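Local structure of acinetobacter secreted protease CpaA (Acinetobacter nosocomialis M2, 6O38) at residues 255-259 with 326-330; 222-228 with 247-253; 321-327 with 363-368. The protein is a zinc metalloprotease, probably secreted by the type II system, that forms a complex with its chaperone CpaB. All coordinates share one frame; numbering follows the deposited sequence.

Contact 1 of 3, residues 255-259 with 326-330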
loop_
_atom_site.group_PDB
_atom_site.type_symbol
_atom_site.label_atom_id
_atom_site.label_comp_id
_atom_site.label_asym_id
_atom_site.label_seq_id
_atom_site.Cartn_x
_atom_site.Cartn_y
_atom_site.Cartn_z
ATOM N N SER A 255 16.832 -14.395 -5.936
ATOM C CA SER A 255 17.475 -13.098 -6.096
ATOM C C SER A 255 18.984 -13.222 -5.944
ATOM O O SER A 255 19.471 -13.883 -5.022
ATOM C CB SER A 255 16.928 -12.094 -5.077
ATOM O OG SER A 255 17.640 -10.870 -5.134
ATOM N N GLN A 256 19.727 -12.591 -6.848
ATOM C CA GLN A 256 21.175 -12.506 -6.748
ATOM C C GLN A 256 21.634 -11.179 -6.163
ATOM O O GLN A 256 22.841 -10.930 -6.092
ATOM C CB GLN A 256 21.814 -12.714 -8.126
ATOM C CG GLN A 256 21.497 -14.055 -8.767
ATOM C CD GLN A 256 22.088 -14.190 -10.159
ATOM O OE1 GLN A 256 21.364 -14.356 -11.142
ATOM N NE2 GLN A 256 23.412 -14.123 -10.249
ATOM N N ALA A 257 20.700 -10.330 -5.741
ATOM C CA ALA A 257 21.018 -8.987 -5.286
ATOM C C ALA A 257 21.783 -9.025 -3.963
ATOM O O ALA A 257 21.897 -10.059 -3.299
ATOM C CB ALA A 257 19.741 -8.160 -5.139
ATOM N N THR A 258 22.306 -7.862 -3.580
ATOM C CA THR A 258 23.114 -7.722 -2.371
ATOM C C THR A 258 22.187 -7.706 -1.163
ATOM O O THR A 258 21.514 -6.710 -0.893
ATOM C CB THR A 258 23.956 -6.454 -2.437
ATOM O OG1 THR A 258 24.784 -6.487 -3.606
ATOM C CG2 THR A 258 24.836 -6.334 -1.202
ATOM N N LEU A 259 22.146 -8.818 -0.435
ATOM C CA LEU A 259 21.315 -8.937 0.763
ATOM C C LEU A 259 22.150 -8.709 2.022
ATOM O O LEU A 259 22.327 -9.597 2.856
ATOM C CB LEU A 259 20.631 -10.301 0.791
ATOM C CG LEU A 259 19.931 -10.741 -0.495
ATOM C CD1 LEU A 259 19.341 -12.134 -0.334
ATOM C CD2 LEU A 259 18.856 -9.743 -0.894
ATOM N N GLN A 326 25.905 -6.582 -7.274
ATOM C CA GLN A 326 25.520 -7.944 -7.604
ATOM C C GLN A 326 24.356 -7.914 -8.584
ATOM O O GLN A 326 23.602 -6.937 -8.646
ATOM C CB GLN A 326 25.143 -8.736 -6.346
ATOM C CG GLN A 326 26.307 -8.951 -5.389
ATOM C CD GLN A 326 25.917 -9.748 -4.160
ATOM O OE1 GLN A 326 24.832 -10.324 -4.097
ATOM N NE2 GLN A 326 26.803 -9.781 -3.170
ATOM N N VAL A 327 24.228 -8.992 -9.364
ATOM C CA VAL A 327 23.189 -9.064 -10.386
ATOM C C VAL A 327 21.821 -8.877 -9.748
ATOM O O VAL A 327 21.465 -9.562 -8.783
ATOM C CB VAL A 327 23.279 -10.397 -11.143
ATOM C CG1 VAL A 327 22.108 -10.542 -12.102
ATOM C CG2 VAL A 327 24.602 -10.490 -11.889
ATOM N N GLY A 328 21.046 -7.938 -10.287
ATOM C CA GLY A 328 19.744 -7.604 -9.766
ATOM C C GLY A 328 19.696 -6.319 -8.966
ATOM O O GLY A 328 18.601 -5.789 -8.740
ATOM N N ASP A 329 20.846 -5.810 -8.527
ATOM C CA ASP A 329 20.873 -4.538 -7.819
ATOM C C ASP A 329 20.356 -3.426 -8.721
ATOM O O ASP A 329 20.600 -3.419 -9.931
ATOM C CB ASP A 329 22.294 -4.223 -7.346
ATOM C CG ASP A 329 22.709 -5.059 -6.150
ATOM O OD1 ASP A 329 21.833 -5.707 -5.543
ATOM O OD2 ASP A 329 23.913 -5.070 -5.815
ATOM N N LYS A 330 19.635 -2.478 -8.125
ATOM C CA LYS A 330 18.975 -1.421 -8.875
ATOM C C LYS A 330 19.382 -0.059 -8.334
ATOM O O LYS A 330 19.550 0.117 -7.124
ATOM C CB LYS A 330 17.450 -1.569 -8.813
ATOM C CG LYS A 330 16.919 -2.801 -9.523
ATOM C CD LYS A 330 15.401 -2.821 -9.528
ATOM C CE LYS A 330 14.872 -4.033 -10.274
ATOM N NZ LYS A 330 13.472 -3.827 -10.740
#

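Contact 2 of 3, residues 222-228 with 247-253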
loop_
_atom_site.group_PDB
_atom_site.type_symbol
_atom_site.label_atom_id
_atom_site.label_comp_id
_atom_site.label_asym_id
_atom_site.label_seq_id
_atom_site.Cartn_x
_atom_site.Cartn_y
_atom_site.Cartn_z
ATOM N N SER A 222 27.828 -13.907 11.109
ATOM C CA SER A 222 28.343 -13.175 9.958
ATOM C C SER A 222 27.525 -13.418 8.698
ATOM O O SER A 222 27.488 -12.555 7.814
ATOM C CB SER A 222 29.801 -13.553 9.703
ATOM O OG SER A 222 29.880 -14.708 8.888
ATOM N N ASN A 223 26.863 -14.568 8.597
ATOM C CA ASN A 223 26.062 -14.879 7.425
ATOM C C ASN A 223 24.983 -15.875 7.820
ATOM O O ASN A 223 25.110 -16.590 8.818
ATOM C CB ASN A 223 26.922 -15.426 6.279
ATOM C CG ASN A 223 27.552 -16.762 6.610
ATOM O OD1 ASN A 223 27.058 -17.813 6.201
ATOM N ND2 ASN A 223 28.652 -16.731 7.353
ATOM N N PHE A 224 23.917 -15.910 7.025
ATOM C CA PHE A 224 22.745 -16.706 7.349
ATOM C C PHE A 224 22.147 -17.281 6.074
ATOM O O PHE A 224 22.040 -16.584 5.061
ATOM C CB PHE A 224 21.700 -15.866 8.095
ATOM C CG PHE A 224 20.514 -16.653 8.562
ATOM C CD1 PHE A 224 20.575 -17.381 9.738
ATOM C CD2 PHE A 224 19.339 -16.662 7.832
ATOM C CE1 PHE A 224 19.488 -18.109 10.175
ATOM C CE2 PHE A 224 18.246 -17.388 8.265
ATOM C CZ PHE A 224 18.323 -18.114 9.438
ATOM N N THR A 225 21.757 -18.552 6.134
ATOM C CA THR A 225 21.189 -19.265 4.995
ATOM C C THR A 225 19.753 -19.660 5.305
ATOM O O THR A 225 19.486 -20.288 6.336
ATOM C CB THR A 225 22.015 -20.509 4.654
ATOM O OG1 THR A 225 23.374 -20.130 4.402
ATOM C CG2 THR A 225 21.450 -21.204 3.423
ATOM N N LEU A 226 18.835 -19.295 4.411
ATOM C CA LEU A 226 17.440 -19.668 4.554
ATOM C C LEU A 226 17.256 -21.169 4.336
ATOM O O LEU A 226 18.117 -21.833 3.753
ATOM C CB LEU A 226 16.579 -18.886 3.562
ATOM C CG LEU A 226 16.526 -17.365 3.709
ATOM C CD1 LEU A 226 15.308 -16.812 2.989
ATOM C CD2 LEU A 226 16.511 -16.955 5.174
ATOM N N PRO A 227 16.141 -21.732 4.811
ATOM C CA PRO A 227 15.865 -23.149 4.546
ATOM C C PRO A 227 15.749 -23.423 3.055
ATOM O O PRO A 227 15.428 -22.538 2.258
ATOM C CB PRO A 227 14.531 -23.393 5.263
ATOM C CG PRO A 227 14.467 -22.342 6.311
ATOM C CD PRO A 227 15.151 -21.142 5.729
ATOM N N THR A 228 16.019 -24.675 2.681
ATOM C CA THR A 228 15.927 -25.076 1.285
ATOM C C THR A 228 14.487 -25.244 0.830
ATOM O O THR A 228 14.208 -25.137 -0.370
ATOM C CB THR A 228 16.670 -26.394 1.069
ATOM O OG1 THR A 228 16.677 -27.135 2.294
ATOM C CG2 THR A 228 18.110 -26.122 0.681
ATOM N N LYS A 247 25.500 -10.734 6.294
ATOM C CA LYS A 247 25.109 -11.055 4.929
ATOM C C LYS A 247 24.063 -12.162 4.935
ATOM O O LYS A 247 24.260 -13.203 5.567
ATOM C CB LYS A 247 26.328 -11.469 4.101
ATOM C CG LYS A 247 26.004 -11.943 2.696
ATOM C CD LYS A 247 27.265 -12.389 1.969
ATOM C CE LYS A 247 26.979 -12.704 0.511
ATOM N NZ LYS A 247 28.228 -12.865 -0.285
ATOM N N ILE A 248 22.954 -11.932 4.242
ATOM C CA ILE A 248 21.978 -12.982 3.975
ATOM C C ILE A 248 22.376 -13.674 2.677
ATOM O O ILE A 248 22.401 -13.048 1.612
ATOM C CB ILE A 248 20.552 -12.420 3.889
ATOM C CG1 ILE A 248 20.164 -11.738 5.201
ATOM C CG2 ILE A 248 19.562 -13.527 3.554
ATOM C CD1 ILE A 248 18.915 -10.893 5.100
ATOM N N ASN A 249 22.697 -14.962 2.769
ATOM C CA ASN A 249 23.156 -15.707 1.605
ATOM C C ASN A 249 22.044 -15.821 0.568
ATOM O O ASN A 249 20.864 -15.945 0.908
ATOM C CB ASN A 249 23.637 -17.095 2.023
ATOM C CG ASN A 249 24.827 -17.038 2.962
ATOM O OD1 ASN A 249 25.704 -16.184 2.822
ATOM N ND2 ASN A 249 24.863 -17.948 3.930
ATOM N N ASN A 250 22.431 -15.768 -0.706
ATOM C CA ASN A 250 21.468 -15.792 -1.801
ATOM C C ASN A 250 20.953 -17.189 -2.122
ATOM O O ASN A 250 20.004 -17.310 -2.905
ATOM C CB ASN A 250 22.083 -15.176 -3.060
ATOM C CG ASN A 250 22.285 -13.678 -2.935
ATOM O OD1 ASN A 250 23.332 -13.217 -2.480
ATOM N ND2 ASN A 250 21.279 -12.910 -3.336
ATOM N N THR A 251 21.549 -18.237 -1.555
ATOM C CA THR A 251 21.096 -19.592 -1.840
ATOM C C THR A 251 19.662 -19.787 -1.362
ATOM O O THR A 251 19.262 -19.264 -0.318
ATOM C CB THR A 251 22.018 -20.618 -1.178
ATOM O OG1 THR A 251 22.185 -20.292 0.208
ATOM C CG2 THR A 251 23.378 -20.634 -1.861
ATOM N N ASN A 252 18.885 -20.528 -2.153
ATOM C CA ASN A 252 17.466 -20.813 -1.951
ATOM C C ASN A 252 16.587 -19.580 -2.122
ATOM O O ASN A 252 15.370 -19.673 -1.920
ATOM C CB ASN A 252 17.179 -21.444 -0.580
ATOM C CG ASN A 252 18.067 -22.639 -0.293
ATOM O OD1 ASN A 252 18.295 -23.479 -1.161
ATOM N ND2 ASN A 252 18.577 -22.717 0.931
ATOM N N VAL A 253 17.151 -18.432 -2.486
ATOM C CA VAL A 253 16.401 -17.198 -2.677
ATOM C C VAL A 253 16.356 -16.885 -4.166
ATOM O O VAL A 253 17.343 -17.088 -4.882
ATOM C CB VAL A 253 17.028 -16.032 -1.886
ATOM C CG1 VAL A 253 16.176 -14.776 -2.008
ATOM C CG2 VAL A 253 17.214 -16.420 -0.427
HETATM O O HOH W 1 19.951 -18.161 2.030
#

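Contact 3 of 3, residues 321-327 with 363-368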
loop_
_atom_site.group_PDB
_atom_site.type_symbol
_atom_site.label_atom_id
_atom_site.label_comp_id
_atom_site.label_asym_id
_atom_site.label_seq_id
_atom_site.Cartn_x
_atom_site.Cartn_y
_atom_site.Cartn_z
ATOM N N LEU A 321 27.976 5.167 -11.585
ATOM C CA LEU A 321 27.200 4.095 -10.983
ATOM C C LEU A 321 28.112 3.218 -10.123
ATOM O O LEU A 321 29.323 3.158 -10.362
ATOM C CB LEU A 321 26.514 3.268 -12.068
ATOM C CG LEU A 321 25.364 3.989 -12.777
ATOM C CD1 LEU A 321 24.738 3.113 -13.851
ATOM C CD2 LEU A 321 24.312 4.438 -11.771
ATOM N N PRO A 322 27.563 2.549 -9.106
ATOM C CA PRO A 322 28.411 1.831 -8.144
ATOM C C PRO A 322 29.378 0.873 -8.826
ATOM O O PRO A 322 29.013 0.130 -9.738
ATOM C CB PRO A 322 27.397 1.082 -7.275
ATOM C CG PRO A 322 26.170 1.920 -7.339
ATOM C CD PRO A 322 26.140 2.508 -8.722
ATOM N N ALA A 323 30.630 0.896 -8.362
ATOM C CA ALA A 323 31.662 0.066 -8.972
ATOM C C ALA A 323 31.487 -1.403 -8.622
ATOM O O ALA A 323 31.809 -2.274 -9.438
ATOM C CB ALA A 323 33.047 0.549 -8.542
ATOM N N GLN A 324 30.983 -1.703 -7.428
ATOM C CA GLN A 324 30.782 -3.075 -6.989
ATOM C C GLN A 324 29.305 -3.293 -6.699
ATOM O O GLN A 324 28.695 -2.536 -5.937
ATOM C CB GLN A 324 31.628 -3.391 -5.752
ATOM C CG GLN A 324 33.075 -3.701 -6.098
ATOM C CD GLN A 324 34.001 -3.626 -4.902
ATOM O OE1 GLN A 324 33.593 -3.873 -3.767
ATOM N NE2 GLN A 324 35.247 -3.233 -5.146
ATOM N N ALA A 325 28.740 -4.331 -7.308
ATOM C CA ALA A 325 27.326 -4.641 -7.167
ATOM C C ALA A 325 27.124 -6.109 -7.503
ATOM O O ALA A 325 28.043 -6.797 -7.956
ATOM C CB ALA A 325 26.465 -3.750 -8.068
ATOM N N GLN A 326 25.905 -6.582 -7.274
ATOM C CA GLN A 326 25.520 -7.944 -7.604
ATOM C C GLN A 326 24.356 -7.914 -8.584
ATOM O O GLN A 326 23.602 -6.937 -8.646
ATOM C CB GLN A 326 25.143 -8.736 -6.346
ATOM C CG GLN A 326 26.307 -8.951 -5.389
ATOM C CD GLN A 326 25.917 -9.748 -4.160
ATOM O OE1 GLN A 326 24.832 -10.324 -4.097
ATOM N NE2 GLN A 326 26.803 -9.781 -3.170
ATOM N N VAL A 327 24.228 -8.992 -9.364
ATOM C CA VAL A 327 23.189 -9.064 -10.386
ATOM C C VAL A 327 21.821 -8.877 -9.748
ATOM O O VAL A 327 21.465 -9.562 -8.783
ATOM C CB VAL A 327 23.279 -10.397 -11.143
ATOM C CG1 VAL A 327 22.108 -10.542 -12.102
ATOM C CG2 VAL A 327 24.602 -10.490 -11.889
ATOM N N TYR A 363 21.890 -3.912 -12.560
ATOM C CA TYR A 363 23.199 -4.516 -12.748
ATOM C C TYR A 363 23.054 -5.924 -13.311
ATOM O O TYR A 363 22.211 -6.705 -12.860
ATOM C CB TYR A 363 23.963 -4.552 -11.423
ATOM C CG TYR A 363 25.439 -4.843 -11.565
ATOM C CD1 TYR A 363 26.312 -3.876 -12.047
ATOM C CD2 TYR A 363 25.962 -6.078 -11.205
ATOM C CE1 TYR A 363 27.663 -4.132 -12.176
ATOM C CE2 TYR A 363 27.314 -6.344 -11.330
ATOM C CZ TYR A 363 28.159 -5.367 -11.815
ATOM O OH TYR A 363 29.505 -5.624 -11.943
ATOM N N THR A 364 23.879 -6.238 -14.303
ATOM C CA THR A 364 23.906 -7.545 -14.944
ATOM C C THR A 364 25.318 -8.120 -14.861
ATOM O O THR A 364 26.237 -7.496 -14.325
ATOM C CB THR A 364 23.444 -7.457 -16.403
ATOM O OG1 THR A 364 24.419 -6.746 -17.175
ATOM C CG2 THR A 364 22.107 -6.739 -16.500
ATOM N N ALA A 365 25.480 -9.331 -15.399
ATOM C CA ALA A 365 26.793 -9.966 -15.420
ATOM C C ALA A 365 27.814 -9.161 -16.213
ATOM O O ALA A 365 29.020 -9.310 -15.982
ATOM C CB ALA A 365 26.684 -11.378 -15.995
ATOM N N GLN A 366 27.363 -8.317 -17.141
ATOM C CA GLN A 366 28.249 -7.505 -17.965
ATOM C C GLN A 366 28.132 -6.016 -17.643
ATOM O O GLN A 366 28.374 -5.167 -18.505
ATOM C CB GLN A 366 27.981 -7.767 -19.445
ATOM C CG GLN A 366 28.501 -9.117 -19.919
ATOM C CD GLN A 366 27.743 -9.662 -21.111
ATOM O OE1 GLN A 366 26.611 -9.261 -21.380
ATOM N NE2 GLN A 366 28.365 -10.587 -21.834
ATOM N N GLY A 367 27.762 -5.689 -16.412
ATOM C CA GLY A 367 27.774 -4.322 -15.932
ATOM C C GLY A 367 26.380 -3.726 -15.829
ATOM O O GLY A 367 25.359 -4.406 -15.971
ATOM N N TRP A 368 26.358 -2.420 -15.576
ATOM C CA TRP A 368 25.104 -1.702 -15.407
ATOM C C TRP A 368 24.365 -1.578 -16.734
ATOM O O TRP A 368 24.969 -1.521 -17.810
ATOM C CB TRP A 368 25.359 -0.318 -14.812
ATOM C CG TRP A 368 25.700 -0.364 -13.356
ATOM C CD1 TRP A 368 26.933 -0.203 -12.796
ATOM C CD2 TRP A 368 24.794 -0.599 -12.273
ATOM N NE1 TRP A 368 26.850 -0.319 -11.429
ATOM C CE2 TRP A 368 25.547 -0.563 -11.084
ATOM C CE3 TRP A 368 23.418 -0.835 -12.195
ATOM C CZ2 TRP A 368 24.970 -0.752 -9.830
ATOM C CZ3 TRP A 368 22.848 -1.024 -10.950
ATOM C CH2 TRP A 368 23.623 -0.982 -9.784
#

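Contact 1 of 3, residues 255-259 with 326-330
The carboxylate of D329 takes hold of T258 with both of its oxygens, and it does so across a boundary: the two residues sit in loops of successive StcE-type beta-sandwich ranges. OD1 of D329 accepts the backbone N of T258 at 3.0 Å along a nearly straight line (169°), while OG1 of T258 donates to OD2 of D329 at 2.8 Å. Both bonds use the syn lone pairs, so backbone and hydroxyl of one residue meet the carboxylate as a matched pair. The threonine torsion makes this possible: with chi1 at -57°, OG1 lies beside its own backbone N and the two donors face the same way.

OD2 has a second duty. The backbone N of Q326 reaches it at 2.9 Å from above the carboxylate plane (55° out of it). Together with the backbone bond from D329 N to Q326 O at 3.0 Å, this closes the type II turn of Q326 to D329 twice, with G328 at the third position where a positive phi is needed.

Alongside, Q256 and V327 run side by side and point the same way, NE2 of Q256 coming within 3.8 Å of CB of V327. V327 O also comes near A257 N, but the angle is poor; that N-H belongs to S255 OG at 3.2 Å, an ST turn that shapes the 255-257 bend. N250 bonds the carbonyls of S255 and A257, and M301 packs on T258 and D329.

Three donors around one buried carboxylate would be expected to stabilise D329 as the anion, so the junction is held chiefly by bonds to an acidic group, with Q256 against V327 as the packing beside it.

Contact 2 of 3, residues 222-228 with 247-253
N249 reaches across to the 222-228 segment with every part of its side chain. Its CB lies 3.5 Å from F224 O. Beyond it, CG stays close to the same carbonyl, since chi1 of -63° sets it beside the backbone N, which itself donates to F224 O at 2.9 Å. OD1 comes within 3.7 Å of N223 CB. At the tip, ND2 spends a hydrogen on each of two acceptors, both near the amide plane: OD1 of N223 at 3.2 Å, met almost straight (171°) on a lone pair, and OG1 of T225 at 2.7 Å. The amides of N223 and N249 are turned 42° against each other, and N223 is steadied in turn by a bond from its ND2 to S222 OG.

Before this point the segments form a short parallel ladder. N223 and K247 share one face; F224 and I248 share the other, where I238 touches both and F269 packs on I248. After N249 direct backbone pairing between the segments stops. One water fills in, taking the N-H of L226 at 2.9 Å and donating to the carbonyls of N249 and T251. Farther on, N252, at the positive-phi position of the type II turn N250 to V253, donates from ND2 to L226 O at 3.0 Å, approaching from above the carbonyl plane. L226 CD1 meets V253 CG2 at 3.9 Å.

The polar link thus outlasts the ladder: the N249 amide ties side chains, while the water and N252 take up backbone N-H and C=O groups that lie past it.

Contact 3 of 3, residues 321-327 with 363-368
The indole N-H of W368 makes the single hydrogen bond between these segments, NE1 to P322 O at 2.8 Å, nearly straight (172°) and in the plane of both the ring and the carbonyl. That bond fixes the edge of the indole, and apolar groups hold its faces. L321 lays CB over the five-membered ring, 3.7 Å from its centroid, with CD1 close to W368 CB. Y363 brings CD1 of its ring over the centre of the opposite face, 3.5 Å above the plane. P322 CD closes on CZ2 of W368 at 3.6 Å.

A325 CB covers one face of Y363, 3.9 Å from the ring centroid in a CH-pi contact, and also touches CZ2 of W368. V327 turns CG2 toward the backbone at A365. The type I turn from T364 to G367 is tied by G367 O, which accepts from both N and OG1 of T364.

The loop that follows strand 318-320 thus drapes over the hairpin of strands 358-364 and 367-381, with V331 of strand 330-335 and F361 packed on L321 and W368, and N347 bonding the W368 carbonyl.

Overall arrangement
Contacts 1 and 3 share Q326 and V327, so one loop, 321-330, touches the hairpin of its own beta-sandwich range in contact 3 and the preceding range in contact 1. Backbone bonds of Y363 with G328 and D329 tie these two sites directly. Contact 2 belongs wholly to the 208-282 range; N250 joins it to contact 1, and L259 pairs with I248 beside it. Contact 2 lies on the outermost strand 223-224, with S222, K247 and T228 exposed, whereas W368 and L321 of contact 3 and T258 and D329 of contact 1 are buried. Aromatic packing accordingly dominates contact 3, a bonded carboxylate contact 1, and strand pairing with amides and water contact 2.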